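Local coordinates for 2L protein (Yaba-like disease virus, PDB 3IT8) that is a poxvirus MHC class I-like protein that binds host tumour necrosis factor and is thought thereby to blunt the inflammatory response, at residues N6-L11 with T88-L93; L16-F21 with Y35-R40; K74-E79 with P136-L141. All coordinates share one frame; numbering follows the deposited sequence.

How the contacts relate
All three contacts lie in the N-terminal MHC-like domain. From the N terminus, strand 2-10 enters contact 1, and the chain then turns into strand 18-25. Contact 2 closes first: it joins the ends of the hairpin formed by strands 18-25 and 28-36, and is nested inside the loop of contact 1. That longer loop closes when 88-93 returns beside 6-11, after helix 61-82. Contact 3 opens on this helix and closes with 136-141, so contacts 1 and 3 cross along the chain. Contacts 1 and 2 share one sheet. Contact 3 ties the helix over that sheet to the loop before helix 148-174.

Contact 1. Residues N6-L11 with T88-L93; sequences NYTVTL and TTSLSL. With NAG (2-acetamido-2-deoxy-beta-D-glucopyranose), chain M.
Thr8 and Ser92 face each other as a non-hydrogen-bonded pair in the antiparallel sheet that floors the MHC-like platform. Strands 6-10 and 90-93 run at 165° here. Backbone bonds join the flanking hydrogen-bonded pairs, Tyr7 with Leu93 and Val9 with Leu91. Just past the strand, Leu11 N still reaches Thr89 O at 2.7 Å.

Thr8 can be followed outward. Its CB lies 3.6 Å from Ser92 OG. With OG1 anti to the carbonyl carbon (chi1 -52°), the hydroxyl meets Ser92 OG at 2.9 Å in a hydrogen bond that either could donate. The other branch, CG2, meets Ser92 OG at 3.3 Å and Leu91 O at 3.4 Å. Thr8 is also the third residue of the glycosylation sequon that starts at Asn6. Asn6 ND2 carries the N-linked sugar, which is also hydrogen-bonded to Lys4 NZ.

On the other face of this strand pair the contacts are mainly apolar. Tyr7 and Leu93 point the same way, side by side, with their CB atoms 4.0 Å apart. Leu93 O lies at the edge of the Tyr7 ring, near its plane. The ring also meets Phe21 and Trp69, and its OH bonds to Tyr64 O. Val9 and Leu91 pack likewise, under helix 61-82. On the glycan face, the sugar's ring oxygen O5 stands 3.6 Å from Thr8 OG1.

Contact 2. Residues L16-F21 with Y35-R40; sequences LYDGVF and YNHETR
His37 and Asp18 meet through a histidine-carboxylate hydrogen bond at the open end of the hairpin of strands 18-25 and 28-36. His37 NE2 gives its N-H to Asp18 OD1 at 2.9 Å, with an angle of 150° at the hydrogen. The oxygen lies in the plane of the imidazole. Seen from the carboxylate, the donor stands well above the plane, and the two flat groups are turned 61° apart. The CB of His37 points toward 16-21, and CG, anti to the carbonyl carbon (chi1 -72°), carries the ring to that segment.

Two more groups of 16-21 touch the same ring. Leu16 CD1 sits over one face in a CH-pi contact, 3.8 Å from the ring centroid, though this leucine is poorly ordered. Tyr17 O approaches the ring edge, 3.3 Å from His37 CE1. A backbone bond from Tyr35 N to Gly19 O, 2.9 Å long, closes the strand pairing beside them.

Further out, Tyr35 CD2 lies against the face of the His37 ring opposite Leu16. Tyr35 is itself stacked on Tyr70, whose OH bonds to Tyr17 O. Both sides of the contact are thus tied to helix 61-82. Beyond His37 the chain turns sharply. Asn36 OD1 accepts from Thr39 N at 2.6 Å, an Asx motif, and Asn36 O accepts from Arg40 N.

The hydrogen bond requires a proton on His37 NE2. The nearby carboxylate would be expected to stabilise a second proton on the ring, and so may raise the pKa of this histidine.

Contact 3. Residues K74-E79 with P136-L141; sequences KETLEE and PKVGML
Thr76 and Met140 supply the polar link between helix 61-82 and the loop that leads to helix 148-174 of the MHC-like domain. Met140 N donates to Thr76 OG1 at 2.8 Å, and the bond is nearly straight at 170°. With OG1 anti to the carbonyl carbon and beside the backbone N (chi1 -58°), the same hydroxyl can also bond to Leu72 O, one turn earlier in the helix. Met140 CG lies beside this oxygen too, 3.4 Å from Thr76 OG1.

Side chains of the helix also pack on the backbone of Gly139. Gly139 brings its CA to 3.3 Å from Thr76 OG1, and the CA atoms of Gly139 and Thr76 are 4.1 Å apart. Gly139 has a positive phi of 49°, which favours glycine. Glu75 OE2 comes near the same CA from the neighbouring helix position.

An apolar contact flanks this approach. Val138 CG2 lies 3.6 Å from Glu79 CB, so the root of the glutamate does the packing while its OE1 forms a salt bridge with Lys82. Met140 and Thr76 both also touch Leu91 of the sheet, which places the loop against both helix and floor.

Leu72 O can only accept, so Thr76 must give it the hydroxyl proton. Its oxygen then accepts from Met140 N. One buried hydroxyl thereby serves both as donor within the helix and as acceptor for the loop.

Contact 1. Residues N6-L11 with T88-L93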
ATOM      1  N   ASN D   6      34.749   3.869  23.470  1.00 40.20           N
ATOM      2  CA  ASN D   6      36.194   3.794  23.260  1.00 40.20           C
ATOM      3  C   ASN D   6      36.775   2.655  24.085  1.00 40.20           C
ATOM      4  O   ASN D   6      36.721   2.685  25.308  1.00 40.20           O
ATOM      5  CB  ASN D   6      36.836   5.142  23.670  1.00 41.25           C
ATOM      6  CG  ASN D   6      38.352   5.193  23.469  1.00 51.95           C
ATOM      7  OD1 ASN D   6      38.989   4.207  23.082  1.00 51.95           O
ATOM      8  ND2 ASN D   6      38.914   6.370  23.753  1.00 51.95           N
ATOM      9  N   TYR D   7      37.296   1.637  23.417  1.00 39.53           N
ATOM     10  CA  TYR D   7      37.928   0.524  24.107  1.00 39.53           C
ATOM     11  C   TYR D   7      39.423   0.649  23.833  1.00 39.53           C
ATOM     12  O   TYR D   7      39.827   0.779  22.675  1.00 39.53           O
ATOM     13  CB  TYR D   7      37.465  -0.826  23.560  1.00 34.28           C
ATOM     14  CG  TYR D   7      36.007  -1.140  23.738  1.00 37.84           C
ATOM     15  CD1 TYR D   7      35.060  -0.660  22.840  1.00 37.84           C
ATOM     16  CD2 TYR D   7      35.578  -1.983  24.759  1.00 37.84           C
ATOM     17  CE1 TYR D   7      33.720  -1.021  22.945  1.00 37.84           C
ATOM     18  CE2 TYR D   7      34.245  -2.346  24.877  1.00 37.84           C
ATOM     19  CZ  TYR D   7      33.317  -1.864  23.957  1.00 37.84           C
ATOM     20  OH  TYR D   7      31.990  -2.243  24.021  1.00 37.84           O
ATOM     21  N   THR D   8      40.248   0.591  24.875  1.00 42.41           N
ATOM     22  CA  THR D   8      41.678   0.703  24.656  1.00 42.41           C
ATOM     23  C   THR D   8      42.564  -0.205  25.500  1.00 42.41           C
ATOM     24  O   THR D   8      42.461  -0.206  26.726  1.00 42.41           O
ATOM     25  CB  THR D   8      42.138   2.147  24.890  1.00 48.75           C
ATOM     26  OG1 THR D   8      41.318   3.041  24.125  1.00 36.09           O
ATOM     27  CG2 THR D   8      43.590   2.315  24.469  1.00 36.09           C
ATOM     28  N   VAL D   9      43.423  -0.991  24.851  1.00 41.20           N
ATOM     29  CA  VAL D   9      44.375  -1.807  25.597  1.00 41.20           C
ATOM     30  C   VAL D   9      45.766  -1.193  25.314  1.00 41.20           C
ATOM     31  O   VAL D   9      46.074  -0.798  24.179  1.00 41.20           O
ATOM     32  CB  VAL D   9      44.342  -3.294  25.191  1.00 60.04           C
ATOM     33  CG1 VAL D   9      42.925  -3.788  25.218  1.00 44.55           C
ATOM     34  CG2 VAL D   9      44.952  -3.483  23.840  1.00 44.55           C
ATOM     35  N   THR D  10      46.591  -1.095  26.350  1.00 71.38           N
ATOM     36  CA  THR D  10      47.924  -0.522  26.213  1.00 71.38           C
ATOM     37  C   THR D  10      48.992  -1.445  26.771  1.00 71.38           C
ATOM     38  O   THR D  10      48.734  -2.189  27.719  1.00 71.38           O
ATOM     39  CB  THR D  10      48.012   0.789  26.966  1.00 84.84           C
ATOM     40  OG1 THR D  10      46.759   1.469  26.871  1.00 56.17           O
ATOM     41  CG2 THR D  10      49.077   1.666  26.363  1.00 56.17           C
ATOM     42  N   LEU D  11      50.190  -1.400  26.195  1.00113.69           N
ATOM     43  CA  LEU D  11      51.273  -2.242  26.674  1.00113.69           C
ATOM     44  C   LEU D  11      51.882  -1.631  27.922  1.00113.69           C
ATOM     45  O   LEU D  11      52.719  -2.253  28.576  1.00113.69           O
ATOM     46  CB  LEU D  11      52.354  -2.409  25.611  1.00125.67           C
ATOM     47  CG  LEU D  11      52.654  -3.867  25.254  1.00 73.76           C
ATOM     48  CD1 LEU D  11      53.871  -3.929  24.360  1.00 73.76           C
ATOM     49  CD2 LEU D  11      52.892  -4.684  26.516  1.00 73.76           C
ATOM     50  N   THR D  88      53.282  -1.314  18.290  1.00 63.50           N
ATOM     51  CA  THR D  88      52.583  -0.151  18.816  1.00 63.50           C
ATOM     52  C   THR D  88      52.385  -0.234  20.313  1.00 63.50           C
ATOM     53  O   THR D  88      52.370  -1.324  20.890  1.00 63.50           O
ATOM     54  CB  THR D  88      51.193  -0.002  18.177  1.00 76.17           C
ATOM     55  OG1 THR D  88      51.319   0.038  16.752  1.00 76.17           O
ATOM     56  CG2 THR D  88      50.527   1.270  18.652  1.00 76.17           C
ATOM     57  N   THR D  89      52.215   0.931  20.924  1.00 64.07           N
ATOM     58  CA  THR D  89      52.001   1.054  22.360  1.00 64.07           C
ATOM     59  C   THR D  89      50.618   0.574  22.764  1.00 64.07           C
ATOM     60  O   THR D  89      50.457  -0.121  23.777  1.00 64.07           O
ATOM     61  CB  THR D  89      52.087   2.501  22.800  1.00106.96           C
ATOM     62  OG1 THR D  89      53.267   3.086  22.257  1.00 66.66           O
ATOM     63  CG2 THR D  89      52.115   2.592  24.312  1.00 66.66           C
ATOM     64  N   SER D  90      49.617   0.960  21.972  1.00 70.11           N
ATOM     65  CA  SER D  90      48.236   0.595  22.260  1.00 70.11           C
ATOM     66  C   SER D  90      47.352   0.413  21.034  1.00 70.11           C
ATOM     67  O   SER D  90      47.739   0.733  19.911  1.00 70.11           O
ATOM     68  CB  SER D  90      47.609   1.656  23.154  1.00 76.58           C
ATOM     69  OG  SER D  90      47.569   2.894  22.468  1.00 49.10           O
ATOM     70  N   LEU D  91      46.143  -0.088  21.290  1.00 42.81           N
ATOM     71  CA  LEU D  91      45.139  -0.354  20.269  1.00 42.81           C
ATOM     72  C   LEU D  91      43.797   0.149  20.785  1.00 42.81           C
ATOM     73  O   LEU D  91      43.477  -0.004  21.962  1.00 42.81           O
ATOM     74  CB  LEU D  91      45.064  -1.855  20.007  1.00 67.77           C
ATOM     75  CG  LEU D  91      44.290  -2.278  18.766  1.00 43.90           C
ATOM     76  CD1 LEU D  91      44.911  -1.626  17.543  1.00 43.90           C
ATOM     77  CD2 LEU D  91      44.340  -3.793  18.626  1.00 43.90           C
ATOM     78  N   SER D  92      43.019   0.763  19.908  1.00 38.37           N
ATOM     79  CA  SER D  92      41.712   1.293  20.294  1.00 38.37           C
ATOM     80  C   SER D  92      40.579   0.925  19.338  1.00 38.37           C
ATOM     81  O   SER D  92      40.748   0.915  18.110  1.00 38.37           O
ATOM     82  CB  SER D  92      41.753   2.818  20.398  1.00 28.88           C
ATOM     83  OG  SER D  92      42.565   3.253  21.461  1.00 31.03           O
ATOM     84  N   LEU D  93      39.418   0.623  19.911  1.00 37.25           N
ATOM     85  CA  LEU D  93      38.238   0.298  19.122  1.00 37.25           C
ATOM     86  C   LEU D  93      37.270   1.463  19.308  1.00 37.25           C
ATOM     87  O   LEU D  93      36.663   1.613  20.359  1.00 37.25           O
ATOM     88  CB  LEU D  93      37.594  -0.988  19.607  1.00 54.14           C
ATOM     89  CG  LEU D  93      36.284  -1.293  18.874  1.00 38.13           C
ATOM     90  CD1 LEU D  93      36.563  -1.408  17.392  1.00 38.13           C
ATOM     91  CD2 LEU D  93      35.644  -2.582  19.410  1.00 38.13           C
TER
HETATM   92  C1  NAG M 325      40.357   6.536  23.842  1.00 57.66           C
HETATM   93  C2  NAG M 325      40.753   7.886  23.238  1.00 57.66           C
HETATM   94  C3  NAG M 325      42.282   8.072  23.341  1.00 57.66           C
HETATM   95  C4  NAG M 325      42.721   7.958  24.809  1.00 57.66           C
HETATM   96  C5  NAG M 325      42.251   6.584  25.320  1.00 57.66           C
HETATM   97  C6  NAG M 325      42.615   6.323  26.771  1.00 57.66           C
HETATM   98  C7  NAG M 325      39.223   8.616  21.520  1.00 57.66           C
HETATM   99  C8  NAG M 325      39.048   8.968  20.057  1.00 57.66           C
HETATM  100  N2  NAG M 325      40.319   7.938  21.855  1.00 57.66           N
HETATM  101  O3  NAG M 325      42.666   9.336  22.819  1.00 57.66           O
HETATM  102  O4  NAG M 325      44.145   8.106  24.936  1.00 57.66           O
HETATM  103  O5  NAG M 325      40.805   6.474  25.201  1.00 57.66           O
HETATM  104  O6  NAG M 325      41.738   7.000  27.659  1.00 57.66           O
HETATM  105  O7  NAG M 325      38.369   8.955  22.332  1.00 57.66           O

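Contact 2. Residues L16-F21 with Y35-R40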
ATOM      1  N   LEU D  16      52.298  -6.142  31.685  1.00121.45           N
ATOM      2  CA  LEU D  16      50.916  -6.412  31.404  1.00121.45           C
ATOM      3  C   LEU D  16      50.318  -5.430  30.406  1.00121.45           C
ATOM      4  O   LEU D  16      50.928  -4.421  30.049  1.00121.45           O
ATOM      5  CB  LEU D  16      50.144  -6.370  32.722  1.00147.51           C
ATOM      6  CG  LEU D  16      50.970  -6.845  33.928  1.00147.51           C
ATOM      7  CD1 LEU D  16      50.163  -6.664  35.197  1.00147.51           C
ATOM      8  CD2 LEU D  16      51.383  -8.304  33.747  1.00147.51           C
ATOM      9  N   TYR D  17      49.113  -5.754  29.957  1.00 61.26           N
ATOM     10  CA  TYR D  17      48.386  -4.933  29.016  1.00 61.26           C
ATOM     11  C   TYR D  17      47.218  -4.356  29.778  1.00 61.26           C
ATOM     12  O   TYR D  17      46.393  -5.094  30.323  1.00 61.26           O
ATOM     13  CB  TYR D  17      47.850  -5.780  27.868  1.00 67.13           C
ATOM     14  CG  TYR D  17      48.894  -6.304  26.926  1.00 67.13           C
ATOM     15  CD1 TYR D  17      49.691  -7.393  27.264  1.00 67.13           C
ATOM     16  CD2 TYR D  17      49.086  -5.702  25.689  1.00 67.13           C
ATOM     17  CE1 TYR D  17      50.656  -7.865  26.385  1.00 67.13           C
ATOM     18  CE2 TYR D  17      50.045  -6.164  24.804  1.00 67.13           C
ATOM     19  CZ  TYR D  17      50.828  -7.242  25.156  1.00 67.13           C
ATOM     20  OH  TYR D  17      51.793  -7.684  24.289  1.00 67.13           O
ATOM     21  N   ASP D  18      47.143  -3.034  29.829  1.00 38.95           N
ATOM     22  CA  ASP D  18      46.030  -2.390  30.516  1.00 38.95           C
ATOM     23  C   ASP D  18      44.841  -2.221  29.598  1.00 38.95           C
ATOM     24  O   ASP D  18      44.992  -2.152  28.388  1.00 38.95           O
ATOM     25  CB  ASP D  18      46.423  -1.029  31.068  1.00 92.46           C
ATOM     26  CG  ASP D  18      46.908  -1.108  32.495  1.00 92.46           C
ATOM     27  OD1 ASP D  18      46.338  -1.914  33.268  1.00 92.46           O
ATOM     28  OD2 ASP D  18      47.845  -0.359  32.845  1.00 92.46           O
ATOM     29  N   GLY D  19      43.651  -2.162  30.179  1.00 42.06           N
ATOM     30  CA  GLY D  19      42.461  -2.007  29.371  1.00 42.06           C
ATOM     31  C   GLY D  19      41.472  -1.041  29.993  1.00 42.06           C
ATOM     32  O   GLY D  19      41.215  -1.060  31.190  1.00 42.06           O
ATOM     33  N   VAL D  20      40.922  -0.166  29.170  1.00 41.53           N
ATOM     34  CA  VAL D  20      39.926   0.785  29.632  1.00 41.53           C
ATOM     35  C   VAL D  20      38.852   0.920  28.593  1.00 41.53           C
ATOM     36  O   VAL D  20      39.056   0.653  27.401  1.00 41.53           O
ATOM     37  CB  VAL D  20      40.478   2.203  29.849  1.00 60.80           C
ATOM     38  CG1 VAL D  20      41.115   2.304  31.206  1.00 52.81           C
ATOM     39  CG2 VAL D  20      41.467   2.548  28.752  1.00 52.81           C
ATOM     40  N   PHE D  21      37.700   1.354  29.067  1.00 30.02           N
ATOM     41  CA  PHE D  21      36.557   1.577  28.217  1.00 30.02           C
ATOM     42  C   PHE D  21      35.852   2.843  28.674  1.00 30.02           C
ATOM     43  O   PHE D  21      35.671   3.067  29.867  1.00 30.02           O
ATOM     44  CB  PHE D  21      35.583   0.420  28.306  1.00 55.17           C
ATOM     45  CG  PHE D  21      34.269   0.731  27.689  1.00 36.99           C
ATOM     46  CD1 PHE D  21      34.122   0.721  26.305  1.00 36.99           C
ATOM     47  CD2 PHE D  21      33.189   1.118  28.485  1.00 36.99           C
ATOM     48  CE1 PHE D  21      32.920   1.098  25.720  1.00 36.99           C
ATOM     49  CE2 PHE D  21      31.985   1.495  27.915  1.00 36.99           C
ATOM     50  CZ  PHE D  21      31.847   1.487  26.528  1.00 36.99           C
ATOM     51  N   TYR D  35      40.364  -2.941  33.230  1.00 48.84           N
ATOM     52  CA  TYR D  35      40.717  -4.323  33.468  1.00 48.84           C
ATOM     53  C   TYR D  35      41.432  -4.487  34.794  1.00 48.84           C
ATOM     54  O   TYR D  35      42.475  -3.885  35.006  1.00 48.84           O
ATOM     55  CB  TYR D  35      41.609  -4.820  32.343  1.00 93.82           C
ATOM     56  CG  TYR D  35      41.904  -6.282  32.440  1.00 48.03           C
ATOM     57  CD1 TYR D  35      40.917  -7.224  32.186  1.00 48.03           C
ATOM     58  CD2 TYR D  35      43.178  -6.732  32.792  1.00 48.03           C
ATOM     59  CE1 TYR D  35      41.190  -8.587  32.274  1.00 48.03           C
ATOM     60  CE2 TYR D  35      43.464  -8.098  32.882  1.00 48.03           C
ATOM     61  CZ  TYR D  35      42.465  -9.018  32.621  1.00 48.03           C
ATOM     62  OH  TYR D  35      42.741 -10.364  32.700  1.00 48.03           O
ATOM     63  N   ASN D  36      40.855  -5.294  35.685  1.00 46.88           N
ATOM     64  CA  ASN D  36      41.421  -5.575  37.000  1.00 46.88           C
ATOM     65  C   ASN D  36      42.423  -6.737  36.882  1.00 46.88           C
ATOM     66  O   ASN D  36      42.027  -7.880  36.618  1.00 46.88           O
ATOM     67  CB  ASN D  36      40.300  -5.966  37.942  1.00183.12           C
ATOM     68  CG  ASN D  36      40.791  -6.238  39.318  1.00 44.15           C
ATOM     69  OD1 ASN D  36      41.695  -7.038  39.514  1.00 44.15           O
ATOM     70  ND2 ASN D  36      40.197  -5.579  40.296  1.00 44.15           N
ATOM     71  N   HIS D  37      43.709  -6.461  37.083  1.00 62.99           N
ATOM     72  CA  HIS D  37      44.736  -7.497  36.965  1.00 62.99           C
ATOM     73  C   HIS D  37      44.721  -8.584  38.020  1.00 62.99           C
ATOM     74  O   HIS D  37      45.149  -9.717  37.774  1.00 62.99           O
ATOM     75  CB  HIS D  37      46.100  -6.850  36.912  1.00110.00           C
ATOM     76  CG  HIS D  37      46.364  -6.160  35.619  1.00 70.54           C
ATOM     77  ND1 HIS D  37      46.714  -6.844  34.473  1.00 70.54           N
ATOM     78  CD2 HIS D  37      46.255  -4.859  35.267  1.00 70.54           C
ATOM     79  CE1 HIS D  37      46.807  -5.991  33.468  1.00 70.54           C
ATOM     80  NE2 HIS D  37      46.533  -4.780  33.923  1.00 70.54           N
ATOM     81  N   GLU D  38      44.234  -8.238  39.202  1.00 41.88           N
ATOM     82  CA  GLU D  38      44.126  -9.192  40.281  1.00 41.88           C
ATOM     83  C   GLU D  38      43.014 -10.176  39.899  1.00 41.88           C
ATOM     84  O   GLU D  38      43.262 -11.368  39.810  1.00 41.88           O
ATOM     85  CB  GLU D  38      43.767  -8.454  41.566  1.00103.19           C
ATOM     86  CG  GLU D  38      44.159  -9.163  42.843  1.00 77.61           C
ATOM     87  CD  GLU D  38      43.848  -8.334  44.080  1.00 77.61           C
ATOM     88  OE1 GLU D  38      42.649  -8.094  44.353  1.00 77.61           O
ATOM     89  OE2 GLU D  38      44.799  -7.913  44.776  1.00 77.61           O
ATOM     90  N   THR D  39      41.812  -9.655  39.643  1.00 42.76           N
ATOM     91  CA  THR D  39      40.642 -10.447  39.302  1.00 42.76           C
ATOM     92  C   THR D  39      40.634 -11.046  37.900  1.00 42.76           C
ATOM     93  O   THR D  39      40.061 -12.120  37.686  1.00 42.76           O
ATOM     94  CB  THR D  39      39.387  -9.603  39.472  1.00 75.16           C
ATOM     95  OG1 THR D  39      39.254  -9.250  40.846  1.00 75.16           O
ATOM     96  CG2 THR D  39      38.167 -10.357  39.037  1.00 75.16           C
ATOM     97  N   ARG D  40      41.255 -10.352  36.948  1.00 47.69           N
ATOM     98  CA  ARG D  40      41.318 -10.808  35.558  1.00 47.69           C
ATOM     99  C   ARG D  40      40.043 -10.568  34.747  1.00 47.69           C
ATOM    100  O   ARG D  40      39.727 -11.325  33.835  1.00 47.69           O
ATOM    101  CB  ARG D  40      41.691 -12.288  35.508  1.00 68.22           C
ATOM    102  CG  ARG D  40      43.079 -12.550  36.013  1.00 68.22           C
ATOM    103  CD  ARG D  40      44.098 -11.755  35.204  1.00 68.22           C
ATOM    104  NE  ARG D  40      45.446 -11.860  35.758  1.00 68.22           N
ATOM    105  CZ  ARG D  40      46.175 -12.980  35.799  1.00 68.22           C
ATOM    106  NH1 ARG D  40      45.697 -14.118  35.315  1.00 68.22           N
ATOM    107  NH2 ARG D  40      47.385 -12.971  36.339  1.00 68.22           N
TER

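Contact 3. Residues K74-E79 with P136-L141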
ATOM      1  N   LYS D  74      43.664  -7.574  23.168  1.00 42.96           N
ATOM      2  CA  LYS D  74      44.966  -7.901  23.703  1.00 42.96           C
ATOM      3  C   LYS D  74      45.614  -8.856  22.684  1.00 42.96           C
ATOM      4  O   LYS D  74      46.770  -8.695  22.324  1.00 42.96           O
ATOM      5  CB  LYS D  74      44.806  -8.594  25.054  1.00104.93           C
ATOM      6  CG  LYS D  74      46.110  -8.952  25.706  1.00 56.39           C
ATOM      7  CD  LYS D  74      45.878  -9.795  26.922  1.00 56.39           C
ATOM      8  CE  LYS D  74      47.174 -10.396  27.431  1.00 56.39           C
ATOM      9  NZ  LYS D  74      46.934 -11.253  28.640  1.00 56.39           N
ATOM     10  N   GLU D  75      44.855  -9.848  22.220  1.00 58.03           N
ATOM     11  CA  GLU D  75      45.364 -10.812  21.247  1.00 58.03           C
ATOM     12  C   GLU D  75      45.824 -10.075  19.992  1.00 58.03           C
ATOM     13  O   GLU D  75      46.907 -10.320  19.483  1.00 58.03           O
ATOM     14  CB  GLU D  75      44.278 -11.825  20.868  1.00151.17           C
ATOM     15  CG  GLU D  75      44.770 -12.929  19.947  1.00126.97           C
ATOM     16  CD  GLU D  75      43.639 -13.713  19.303  1.00126.97           C
ATOM     17  OE1 GLU D  75      42.748 -14.197  20.033  1.00126.97           O
ATOM     18  OE2 GLU D  75      43.647 -13.850  18.060  1.00126.97           O
ATOM     19  N   THR D  76      44.994  -9.160  19.506  1.00 46.83           N
ATOM     20  CA  THR D  76      45.295  -8.401  18.307  1.00 46.83           C
ATOM     21  C   THR D  76      46.528  -7.536  18.463  1.00 46.83           C
ATOM     22  O   THR D  76      47.328  -7.411  17.545  1.00 46.83           O
ATOM     23  CB  THR D  76      44.133  -7.497  17.920  1.00 55.34           C
ATOM     24  OG1 THR D  76      42.965  -8.299  17.722  1.00 41.33           O
ATOM     25  CG2 THR D  76      44.466  -6.727  16.635  1.00 41.33           C
ATOM     26  N   LEU D  77      46.682  -6.925  19.623  1.00 60.68           N
ATOM     27  CA  LEU D  77      47.838  -6.086  19.843  1.00 60.68           C
ATOM     28  C   LEU D  77      49.123  -6.921  19.827  1.00 60.68           C
ATOM     29  O   LEU D  77      50.130  -6.499  19.262  1.00 60.68           O
ATOM     30  CB  LEU D  77      47.692  -5.346  21.166  1.00 71.09           C
ATOM     31  CG  LEU D  77      48.818  -4.370  21.522  1.00 42.97           C
ATOM     32  CD1 LEU D  77      49.228  -3.538  20.300  1.00 42.97           C
ATOM     33  CD2 LEU D  77      48.354  -3.469  22.665  1.00 42.97           C
ATOM     34  N   GLU D  78      49.087  -8.107  20.433  1.00 65.37           N
ATOM     35  CA  GLU D  78      50.255  -8.983  20.464  1.00 65.37           C
ATOM     36  C   GLU D  78      50.688  -9.363  19.050  1.00 65.37           C
ATOM     37  O   GLU D  78      51.868  -9.272  18.720  1.00 65.37           O
ATOM     38  CB  GLU D  78      49.950 -10.243  21.285  1.00143.04           C
ATOM     39  CG  GLU D  78      49.820  -9.978  22.782  1.00107.50           C
ATOM     40  CD  GLU D  78      49.558 -11.240  23.592  1.00107.50           C
ATOM     41  OE1 GLU D  78      50.314 -12.219  23.418  1.00107.50           O
ATOM     42  OE2 GLU D  78      48.607 -11.250  24.406  1.00107.50           O
ATOM     43  N   GLU D  79      49.730  -9.774  18.217  1.00 65.30           N
ATOM     44  CA  GLU D  79      50.023 -10.166  16.840  1.00 65.30           C
ATOM     45  C   GLU D  79      50.606  -8.979  16.081  1.00 65.30           C
ATOM     46  O   GLU D  79      51.581  -9.111  15.342  1.00 65.30           O
ATOM     47  CB  GLU D  79      48.753 -10.654  16.138  1.00142.80           C
ATOM     48  CG  GLU D  79      48.046 -11.796  16.845  1.00119.04           C
ATOM     49  CD  GLU D  79      48.858 -13.077  16.863  1.00119.04           C
ATOM     50  OE1 GLU D  79      50.012 -13.050  17.340  1.00119.04           O
ATOM     51  OE2 GLU D  79      48.334 -14.115  16.403  1.00119.04           O
ATOM     52  N   PRO D 136      47.442  -5.053   9.041  1.00 59.28           N
ATOM     53  CA  PRO D 136      47.745  -6.472   9.238  1.00 59.28           C
ATOM     54  C   PRO D 136      46.503  -7.307   9.525  1.00 59.28           C
ATOM     55  O   PRO D 136      45.751  -7.013  10.451  1.00 59.28           O
ATOM     56  CB  PRO D 136      48.719  -6.452  10.411  1.00 42.98           C
ATOM     57  CG  PRO D 136      48.250  -5.289  11.217  1.00 42.98           C
ATOM     58  CD  PRO D 136      47.973  -4.240  10.149  1.00 42.98           C
ATOM     59  N   LYS D 137      46.283  -8.343   8.723  1.00 77.58           N
ATOM     60  CA  LYS D 137      45.124  -9.202   8.918  1.00 77.58           C
ATOM     61  C   LYS D 137      45.376 -10.222  10.027  1.00 77.58           C
ATOM     62  O   LYS D 137      45.647 -11.396   9.777  1.00 77.58           O
ATOM     63  CB  LYS D 137      44.744  -9.888   7.600  1.00 99.31           C
ATOM     64  CG  LYS D 137      44.023  -8.946   6.632  1.00 99.31           C
ATOM     65  CD  LYS D 137      43.637  -9.630   5.337  1.00 99.31           C
ATOM     66  CE  LYS D 137      44.865  -9.939   4.491  1.00 99.31           C
ATOM     67  NZ  LYS D 137      44.517 -10.586   3.194  1.00 99.31           N
ATOM     68  N   VAL D 138      45.268  -9.743  11.264  1.00 66.73           N
ATOM     69  CA  VAL D 138      45.482 -10.552  12.450  1.00 66.73           C
ATOM     70  C   VAL D 138      44.425 -10.224  13.495  1.00 66.73           C
ATOM     71  O   VAL D 138      43.695  -9.245  13.360  1.00 66.73           O
ATOM     72  CB  VAL D 138      46.863 -10.265  13.065  1.00 55.93           C
ATOM     73  CG1 VAL D 138      47.922 -10.363  11.994  1.00 55.93           C
ATOM     74  CG2 VAL D 138      46.878  -8.882  13.693  1.00 55.93           C
ATOM     75  N   GLY D 139      44.360 -11.043  14.538  1.00 52.14           N
ATOM     76  CA  GLY D 139      43.395 -10.827  15.597  1.00 52.14           C
ATOM     77  C   GLY D 139      41.964 -10.583  15.154  1.00 52.14           C
ATOM     78  O   GLY D 139      41.414 -11.297  14.307  1.00 52.14           O
ATOM     79  N   MET D 140      41.361  -9.555  15.740  1.00 60.05           N
ATOM     80  CA  MET D 140      39.984  -9.178  15.451  1.00 60.05           C
ATOM     81  C   MET D 140      39.834  -8.573  14.068  1.00 60.05           C
ATOM     82  O   MET D 140      38.734  -8.195  13.675  1.00 60.05           O
ATOM     83  CB  MET D 140      39.513  -8.146  16.463  1.00 60.94           C
ATOM     84  CG  MET D 140      40.213  -6.819  16.271  1.00 60.94           C
ATOM     85  SD  MET D 140      39.386  -5.438  17.064  1.00 60.94           S
ATOM     86  CE  MET D 140      40.590  -5.019  18.308  1.00 60.94           C
ATOM     87  N   LEU D 141      40.932  -8.476  13.330  1.00 73.51           N
ATOM     88  CA  LEU D 141      40.888  -7.873  12.009  1.00 73.51           C
ATOM     89  C   LEU D 141      40.714  -8.801  10.806  1.00 73.51           C
ATOM     90  O   LEU D 141      40.590  -8.320   9.683  1.00 73.51           O
ATOM     91  CB  LEU D 141      42.126  -7.001  11.813  1.00 46.45           C
ATOM     92  CG  LEU D 141      42.235  -5.790  12.749  1.00 46.45           C
ATOM     93  CD1 LEU D 141      43.560  -5.080  12.526  1.00 46.45           C
ATOM     94  CD2 LEU D 141      41.078  -4.841  12.482  1.00 46.45           C
TER